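PDB 4E8H: glutathione S-transferase from Bombyx mori, which binds glutathione as a homodimer and probably catalyses its conjugation to electrophilic substrates, as glutathione transferases do. Local coordinates for residues 104-107 against 108-112; 137-140 against 141-144; 188-191 against 192-196; 200-203 against 204-208. All coordinates share one frame; numbering follows the deposited sequence.

Interaction 1 of 4, residues 104-107 against 108-112; sequences NFDL and GTLYL
F105 O is gripped by two backbone amides, T109 N at 2.9 Å and L110 N at 3.0 Å, which reach it from opposite faces of its carbonyl plane. The second bond is the straighter, 158° at the hydrogen against 132°. One residue on, D106 O accepts Y111 N at 2.8 Å, like L110 N to F105 O an i to i+5 bond, so the helix 93-124 widens here into a pi-type turn. G108 N closes the normal turn on N104 O, and a water adds a second link, donating to N104 O and accepting from T109 OG1.

With CG anti to the backbone N (chi1 172°), the F105 ring is directed to the following turn, where CE1 meets T109 CG2 at 3.7 Å and CE2 meets L110 CB at 4.0 Å, both obliquely. D106 OD1 lies 3.8 Å from the methyl L110 CD2, whereas D106 OD2 takes a salt bridge from R72 and a hydrogen bond from T164. L107 lies near the bound glutathione and also packs on N104 of the second subunit. Since R72 binds glutathione, D106 is a second-shell carboxylate that probably helps orient its guanidinium group and balance its charge.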
# COMPACT_ATOMS: atom_id res chain seq x y z
N ASN B 104 1.29 -2.28 3.83
CA ASN B 104 2.06 -1.24 3.14
C ASN B 104 3.53 -1.65 2.94
O ASN B 104 4.13 -1.34 1.91
CB ASN B 104 1.96 0.10 3.87
CG ASN B 104 0.67 0.85 3.54
OD1 ASN B 104 0.70 2.02 3.15
ND2 ASN B 104 -0.47 0.19 3.71
N PHE B 105 4.10 -2.34 3.93
CA PHE B 105 5.42 -2.94 3.80
C PHE B 105 5.44 -3.90 2.61
O PHE B 105 6.34 -3.84 1.77
CB PHE B 105 5.82 -3.68 5.09
CG PHE B 105 7.09 -4.49 4.97
CD1 PHE B 105 8.34 -3.88 5.01
CD2 PHE B 105 7.03 -5.88 4.83
CE1 PHE B 105 9.51 -4.63 4.91
CE2 PHE B 105 8.20 -6.64 4.73
CZ PHE B 105 9.44 -6.02 4.77
N ASP B 106 4.45 -4.78 2.55
CA ASP B 106 4.36 -5.77 1.48
C ASP B 106 4.28 -5.09 0.11
O ASP B 106 5.05 -5.43 -0.78
CB ASP B 106 3.17 -6.71 1.70
CG ASP B 106 3.13 -7.85 0.70
OD1 ASP B 106 4.16 -8.52 0.50
OD2 ASP B 106 2.05 -8.08 0.11
N LEU B 107 3.37 -4.13 -0.04
CA LEU B 107 3.21 -3.45 -1.32
C LEU B 107 4.41 -2.57 -1.69
O LEU B 107 4.98 -2.71 -2.78
CB LEU B 107 1.91 -2.63 -1.36
CG LEU B 107 1.65 -1.77 -2.60
CD1 LEU B 107 1.74 -2.57 -3.90
CD2 LEU B 107 0.30 -1.07 -2.51
N GLY B 108 4.78 -1.67 -0.79
CA GLY B 108 5.78 -0.65 -1.10
C GLY B 108 7.23 -1.06 -0.93
O GLY B 108 8.13 -0.35 -1.39
N THR B 109 7.47 -2.19 -0.28
CA THR B 109 8.84 -2.63 0.01
C THR B 109 9.13 -4.04 -0.51
O THR B 109 9.88 -4.20 -1.48
CB THR B 109 9.16 -2.52 1.53
OG1 THR B 109 8.93 -1.18 1.97
CG2 THR B 109 10.62 -2.89 1.81
N LEU B 110 8.54 -5.06 0.12
CA LEU B 110 8.85 -6.45 -0.19
C LEU B 110 8.49 -6.86 -1.61
O LEU B 110 9.35 -7.33 -2.37
CB LEU B 110 8.20 -7.41 0.82
CG LEU B 110 8.61 -8.89 0.72
CD1 LEU B 110 10.04 -9.10 1.23
CD2 LEU B 110 7.64 -9.78 1.48
N TYR B 111 7.22 -6.68 -1.98
CA TYR B 111 6.75 -7.10 -3.30
C TYR B 111 7.42 -6.31 -4.42
O TYR B 111 7.76 -6.88 -5.46
CB TYR B 111 5.23 -7.01 -3.41
CG TYR B 111 4.71 -7.64 -4.67
CD1 TYR B 111 4.76 -9.02 -4.85
CD2 TYR B 111 4.18 -6.86 -5.70
CE1 TYR B 111 4.29 -9.61 -6.02
CE2 TYR B 111 3.71 -7.44 -6.87
CZ TYR B 111 3.77 -8.82 -7.02
OH TYR B 111 3.31 -9.41 -8.17
N LEU B 112 7.59 -5.01 -4.21
CA LEU B 112 8.25 -4.15 -5.19
C LEU B 112 9.69 -4.59 -5.46
O LEU B 112 10.10 -4.69 -6.62
CB LEU B 112 8.22 -2.68 -4.73
CG LEU B 112 9.01 -1.65 -5.54
CD1 LEU B 112 8.51 -1.54 -6.98
CD2 LEU B 112 8.97 -0.30 -4.85
O HOH W 1 6.38 0.17 1.96

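Interaction 2 of 4, residues 137-140 against 141-144; sequences DEAL and GWLN
E138 lies over the six-membered ring of W142, one helical turn further along the helix 130-146. The glutamate leaves the backbone with CG anti to N and stays extended at chi2, which carries its aliphatic part out across the indole. CG sits 4.0 Å from the centroid of the six-membered ring and only 23° off the ring normal, the geometry of a CH-pi contact over the face. Beyond it, the carboxylate carbon E138 CD comes to 3.5 Å from W142 CZ2, with the carboxylate and ring planes 24° apart, so the acid group is tilted modestly against the CZ2-CH2 side of the indole.

W142 takes the other common first torsion: CG is anti to the carbonyl carbon (chi1 -67°), which turns the indole back toward the preceding turn. As a result E138 O stands 3.5 Å above the ring plane, offset toward the rim, while the same oxygen accepts the backbone bond from W142 N at 3.2 Å. A139 CA lies 3.7 Å from W142 CE3, obliquely to the ring, with its CB farther off. Regular i to i+4 bonds run beneath these side chains, among them L143 N to A139 O at 2.9 Å.

E138 OE1 forms a salt bridge with R113 of helix 93-124, while W142 also packs on P54 of the second subunit. The indole therefore meets the apolar part of E138 and its carboxylate together, and the neighbouring arginine probably offsets the negative charge held close to the ring's pi electrons.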
# COMPACT_ATOMS: atom_id res chain seq x y z
N ASP B 137 17.15 -8.59 -0.40
CA ASP B 137 17.73 -9.23 0.77
C ASP B 137 17.61 -8.37 2.03
O ASP B 137 17.38 -8.88 3.12
CB ASP B 137 19.21 -9.56 0.53
CG ASP B 137 19.43 -10.50 -0.66
OD1 ASP B 137 18.49 -11.22 -1.05
OD2 ASP B 137 20.56 -10.50 -1.20
N GLU B 138 17.78 -7.06 1.85
CA GLU B 138 17.62 -6.08 2.93
C GLU B 138 16.20 -6.13 3.50
O GLU B 138 16.01 -6.07 4.72
CB GLU B 138 17.94 -4.67 2.43
CG GLU B 138 17.95 -3.59 3.52
CD GLU B 138 18.08 -2.17 2.98
OE1 GLU B 138 17.53 -1.88 1.89
OE2 GLU B 138 18.72 -1.34 3.66
N ALA B 139 15.21 -6.26 2.61
CA ALA B 139 13.80 -6.36 3.00
C ALA B 139 13.49 -7.68 3.71
O ALA B 139 12.67 -7.71 4.63
CB ALA B 139 12.90 -6.19 1.78
N LEU B 140 14.15 -8.76 3.30
CA LEU B 140 14.03 -10.05 3.98
C LEU B 140 14.58 -9.99 5.40
O LEU B 140 14.03 -10.62 6.31
CB LEU B 140 14.71 -11.18 3.19
CG LEU B 140 14.01 -11.77 1.95
CD1 LEU B 140 14.82 -12.94 1.40
CD2 LEU B 140 12.57 -12.22 2.24
N GLY B 141 15.66 -9.24 5.60
CA GLY B 141 16.22 -9.00 6.93
C GLY B 141 15.24 -8.27 7.83
O GLY B 141 15.08 -8.62 9.00
N TRP B 142 14.58 -7.25 7.28
CA TRP B 142 13.52 -6.53 7.98
C TRP B 142 12.34 -7.44 8.34
O TRP B 142 11.86 -7.41 9.48
CB TRP B 142 13.02 -5.33 7.16
CG TRP B 142 14.02 -4.22 6.99
CD1 TRP B 142 15.03 -3.87 7.85
CD2 TRP B 142 14.09 -3.29 5.90
NE1 TRP B 142 15.72 -2.80 7.36
CE2 TRP B 142 15.16 -2.41 6.17
CE3 TRP B 142 13.34 -3.11 4.73
CZ2 TRP B 142 15.52 -1.37 5.30
CZ3 TRP B 142 13.69 -2.08 3.87
CH2 TRP B 142 14.77 -1.22 4.16
N LEU B 143 11.87 -8.25 7.38
CA LEU B 143 10.79 -9.21 7.65
C LEU B 143 11.18 -10.19 8.75
O LEU B 143 10.38 -10.48 9.65
CB LEU B 143 10.39 -9.96 6.38
CG LEU B 143 9.31 -11.05 6.49
CD1 LEU B 143 7.96 -10.51 6.98
CD2 LEU B 143 9.14 -11.77 5.16
N ASN B 144 12.42 -10.68 8.69
CA ASN B 144 12.94 -11.55 9.73
C ASN B 144 12.90 -10.87 11.10
O ASN B 144 12.56 -11.51 12.10
CB ASN B 144 14.37 -12.01 9.41
CG ASN B 144 14.81 -13.17 10.28
OD1 ASN B 144 14.35 -14.30 10.11
ND2 ASN B 144 15.69 -12.89 11.23

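Interaction 3 of 4, residues 188-191 against 192-196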
# COMPACT_ATOMS: atom_id res chain seq x y z
N TRP B 188 8.27 -19.23 10.62
CA TRP B 188 7.01 -18.59 10.25
C TRP B 188 6.42 -19.18 8.98
O TRP B 188 5.21 -19.35 8.88
CB TRP B 188 7.21 -17.08 10.08
CG TRP B 188 6.09 -16.39 9.34
CD1 TRP B 188 4.96 -15.85 9.89
CD2 TRP B 188 6.01 -16.16 7.93
NE1 TRP B 188 4.18 -15.30 8.90
CE2 TRP B 188 4.79 -15.47 7.69
CE3 TRP B 188 6.84 -16.46 6.84
CZ2 TRP B 188 4.38 -15.09 6.41
CZ3 TRP B 188 6.43 -16.09 5.56
CH2 TRP B 188 5.21 -15.41 5.36
N PHE B 189 7.28 -19.49 8.01
CA PHE B 189 6.84 -20.04 6.73
C PHE B 189 6.23 -21.43 6.90
O PHE B 189 5.19 -21.73 6.31
CB PHE B 189 7.99 -20.02 5.70
CG PHE B 189 7.61 -20.52 4.33
CD1 PHE B 189 6.50 -20.02 3.64
CD2 PHE B 189 8.40 -21.48 3.70
CE1 PHE B 189 6.18 -20.49 2.36
CE2 PHE B 189 8.09 -21.95 2.42
CZ PHE B 189 6.97 -21.46 1.75
N GLU B 190 6.87 -22.27 7.71
CA GLU B 190 6.35 -23.61 8.00
C GLU B 190 5.03 -23.52 8.75
O GLU B 190 4.09 -24.27 8.47
CB GLU B 190 7.37 -24.45 8.78
CG GLU B 190 8.68 -24.73 8.04
CD GLU B 190 8.48 -25.42 6.70
OE1 GLU B 190 7.70 -26.40 6.64
OE2 GLU B 190 9.11 -24.99 5.70
N ARG B 191 4.97 -22.58 9.69
CA ARG B 191 3.77 -22.31 10.48
C ARG B 191 2.57 -21.88 9.62
O ARG B 191 1.47 -22.40 9.78
CB ARG B 191 4.08 -21.23 11.52
CG ARG B 191 3.01 -21.02 12.59
CD ARG B 191 3.46 -19.98 13.62
NE ARG B 191 4.70 -20.36 14.30
CZ ARG B 191 5.85 -19.70 14.21
NH1 ARG B 191 5.95 -18.60 13.48
NH2 ARG B 191 6.91 -20.14 14.87
N THR B 192 2.81 -20.95 8.70
CA THR B 192 1.75 -20.34 7.89
C THR B 192 1.24 -21.30 6.81
O THR B 192 0.03 -21.35 6.54
CB THR B 192 2.21 -18.99 7.29
OG1 THR B 192 2.66 -18.13 8.35
CG2 THR B 192 1.07 -18.29 6.53
N LYS B 193 2.15 -22.07 6.21
CA LYS B 193 1.78 -23.16 5.31
C LYS B 193 0.80 -24.12 5.98
O LYS B 193 -0.26 -24.41 5.42
CB LYS B 193 3.02 -23.93 4.83
CG LYS B 193 3.80 -23.24 3.72
CD LYS B 193 4.86 -24.15 3.12
CE LYS B 193 6.07 -24.29 4.04
NZ LYS B 193 7.11 -25.20 3.47
N LYS B 194 1.14 -24.57 7.19
CA LYS B 194 0.28 -25.47 7.96
C LYS B 194 -1.09 -24.86 8.23
O LYS B 194 -2.11 -25.56 8.17
CB LYS B 194 0.95 -25.87 9.28
CG LYS B 194 2.11 -26.84 9.12
CD LYS B 194 2.67 -27.26 10.47
CE LYS B 194 3.80 -28.27 10.33
NZ LYS B 194 5.06 -27.66 9.81
N MET B 195 -1.11 -23.56 8.52
CA MET B 195 -2.36 -22.82 8.71
C MET B 195 -3.21 -22.78 7.44
O MET B 195 -4.44 -22.81 7.52
CB MET B 195 -2.07 -21.39 9.17
CG MET B 195 -1.55 -21.28 10.60
SD MET B 195 -2.74 -21.83 11.83
CE MET B 195 -3.93 -20.50 11.79
N LEU B 196 -2.55 -22.73 6.29
CA LEU B 196 -3.24 -22.51 5.01
C LEU B 196 -3.53 -23.77 4.20
O LEU B 196 -4.25 -23.71 3.20
CB LEU B 196 -2.48 -21.49 4.16
CG LEU B 196 -2.46 -20.04 4.65
CD1 LEU B 196 -1.48 -19.21 3.83
CD2 LEU B 196 -3.86 -19.41 4.62
O HOH W 2 4.68 -26.63 6.84
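T192 N bonds to W188 O at 2.9 Å, the first of a run of regular i to i+4 backbone bonds that continues to M195 N on R191 O. The hydroxyl T192 OG1 is a second donor to W188 O, also at 2.9 Å, and the two approach this oxygen from opposite faces of its carbonyl plane. T192 has OG1 beside its own N (chi1 -55°), the torsion that lets a threonine hydroxyl fold back onto the preceding turn. The same OG1 stands 3.3 Å above the W188 ring plane, offset toward the rim; the indole nitrogen, W188 NE1, instead hydrogen-bonds to D162.

On the next face of the helix K193 runs obliquely over F189. A bend at chi3 (-76°) brings its CE to 3.7 Å from the centroid of the phenyl ring, 18° off the normal, a CH-pi contact over the face. From there K193 NZ reaches E190 OE2 at 3.0 Å in a salt bridge, meeting the oxygen from above the carboxylate plane, while the two side chains lie side by side and point the same way. E190 OE1 is 4.3 Å from K194 NZ, too far for a salt bridge, but one water donates to E190 O and E190 OE1 and accepts from K194 NZ.

W188 and F189 pack on V166 and I169 of helix 160-174, whereas the charged groups of E190 and K194 lie on an exposed side. The arrangement is that of an amphipathic helix in the all-helical C-terminal domain of a glutathione transferase, with aromatic residues inward and an i to i+3 ion pair outward.

Interaction 4 of 4, residues 200-203 against 204-208; sequences GYDE and IDVTG
Y201 meets both D205 and V206, whose side chains lie on one side of its ring plane and approach it obliquely. From CB, with CG anti to N (chi1 177°), the ring passes over the following turn. On the CD2-CE2 half, CD2 lies 3.9 Å from D205 CB, and CE2 comes to 3.4 Å from D205 OD2, the carboxylate standing 81° from the ring plane. On the CD1-CE1 half, CD1 approaches the methyl V206 CG2, which CE1 then meets at 3.4 Å; the valine crosses the tyrosine at about a right angle. CZ has the same methyl near it, and at the tip OH hydrogen-bonds to T170, whose hydroxyl also bonds D205 OD2. T170 therefore ties the ends of both side chains together.

The backbone beneath is widened. Y201 O accepts D205 N at 2.9 Å from above its carbonyl plane and V206 N at 3.2 Å within that plane; the latter is an i to i+5 bond, giving a pi-type turn. D202 O likewise takes two donors from T207, N at 3.0 Å and OG1 at 2.9 Å, the amide lying nearly along the C=O axis. G200 occupies the N-cap position, where its positive phi (79°) suits glycine, and its O accepts I204 N.

The other carboxylate oxygen, D205 OD1, forms a salt bridge with R19 of helix 16-27; I204 packs on M22 and M23 of the same helix. Y201 leans on F189, K193 and L196 of helix 183-196, and D205 on V166 and V167 of helix 160-174, so this first part of helix 201-213 is wedged among three other helices.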
# COMPACT_ATOMS: atom_id res chain seq x y z
N GLY B 200 -6.46 -24.46 0.70
CA GLY B 200 -6.01 -24.45 -0.69
C GLY B 200 -4.60 -23.93 -0.95
O GLY B 200 -4.32 -23.44 -2.04
N TYR B 201 -3.73 -24.05 0.05
CA TYR B 201 -2.36 -23.57 -0.11
C TYR B 201 -1.65 -24.19 -1.32
O TYR B 201 -1.00 -23.48 -2.09
CB TYR B 201 -1.53 -23.75 1.17
CG TYR B 201 -0.10 -23.31 0.99
CD1 TYR B 201 0.91 -24.25 0.76
CD2 TYR B 201 0.24 -21.96 0.98
CE1 TYR B 201 2.22 -23.85 0.57
CE2 TYR B 201 1.55 -21.56 0.78
CZ TYR B 201 2.54 -22.51 0.57
OH TYR B 201 3.84 -22.12 0.38
N ASP B 202 -1.77 -25.51 -1.48
CA ASP B 202 -1.14 -26.21 -2.61
C ASP B 202 -1.78 -25.86 -3.95
O ASP B 202 -1.07 -25.54 -4.90
CB ASP B 202 -1.15 -27.73 -2.42
CG ASP B 202 -0.37 -28.46 -3.52
OD1 ASP B 202 0.79 -28.85 -3.27
OD2 ASP B 202 -0.91 -28.64 -4.64
N GLU B 203 -3.10 -25.94 -4.02
CA GLU B 203 -3.81 -25.73 -5.28
C GLU B 203 -3.74 -24.28 -5.77
O GLU B 203 -3.81 -24.03 -6.97
CB GLU B 203 -5.26 -26.23 -5.20
CG GLU B 203 -6.12 -25.54 -4.16
CD GLU B 203 -7.43 -26.27 -3.92
OE1 GLU B 203 -7.51 -27.02 -2.92
OE2 GLU B 203 -8.37 -26.10 -4.72
N ILE B 204 -3.59 -23.33 -4.84
CA ILE B 204 -3.49 -21.91 -5.20
C ILE B 204 -2.04 -21.43 -5.28
O ILE B 204 -1.58 -21.03 -6.35
CB ILE B 204 -4.31 -21.00 -4.24
CG1 ILE B 204 -5.80 -21.37 -4.27
CG2 ILE B 204 -4.12 -19.52 -4.58
CD1 ILE B 204 -6.60 -20.88 -3.08
N ASP B 205 -1.33 -21.48 -4.15
CA ASP B 205 -0.03 -20.83 -4.03
C ASP B 205 1.12 -21.63 -4.63
O ASP B 205 1.91 -21.10 -5.41
CB ASP B 205 0.28 -20.45 -2.57
CG ASP B 205 1.10 -19.18 -2.45
OD1 ASP B 205 1.17 -18.42 -3.44
OD2 ASP B 205 1.67 -18.94 -1.37
N VAL B 206 1.22 -22.90 -4.25
CA VAL B 206 2.27 -23.79 -4.76
C VAL B 206 2.14 -23.97 -6.28
O VAL B 206 3.13 -23.87 -7.00
CB VAL B 206 2.28 -25.16 -4.03
CG1 VAL B 206 3.28 -26.12 -4.67
CG2 VAL B 206 2.61 -24.98 -2.56
N THR B 207 0.91 -24.21 -6.75
CA THR B 207 0.62 -24.34 -8.18
C THR B 207 0.99 -23.07 -8.95
O THR B 207 1.63 -23.14 -10.00
CB THR B 207 -0.86 -24.74 -8.43
OG1 THR B 207 -1.15 -25.96 -7.74
CG2 THR B 207 -1.14 -24.94 -9.92
N GLY B 208 0.59 -21.92 -8.41
CA GLY B 208 0.89 -20.62 -9.03
C GLY B 208 2.38 -20.35 -9.13
O GLY B 208 2.86 -19.90 -10.18

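How the interactions relate
The four contacts come in series along the chain, on helices 93-124, 130-146, 183-196 and 201-213. Interactions 1 and 2 touch, their centres 11 Å apart: F105 CZ lies 3.6 Å from A139 O, and T109 CG2 packs on W142 CZ3. Interactions 3 and 4, 13 Å apart between centres, also touch through K193 and Y201, with a probable hydrogen bond from Y201 N to L196 O. The two pairs do not meet, although interactions 2 and 3 approach to about 5 Å at their nearest atoms. Helix 160-174 packs against all four, joining the pair that faces the second subunit, of which interaction 1 lies beside glutathione, to the C-terminal pair, where interaction 4 abuts helix 16-27.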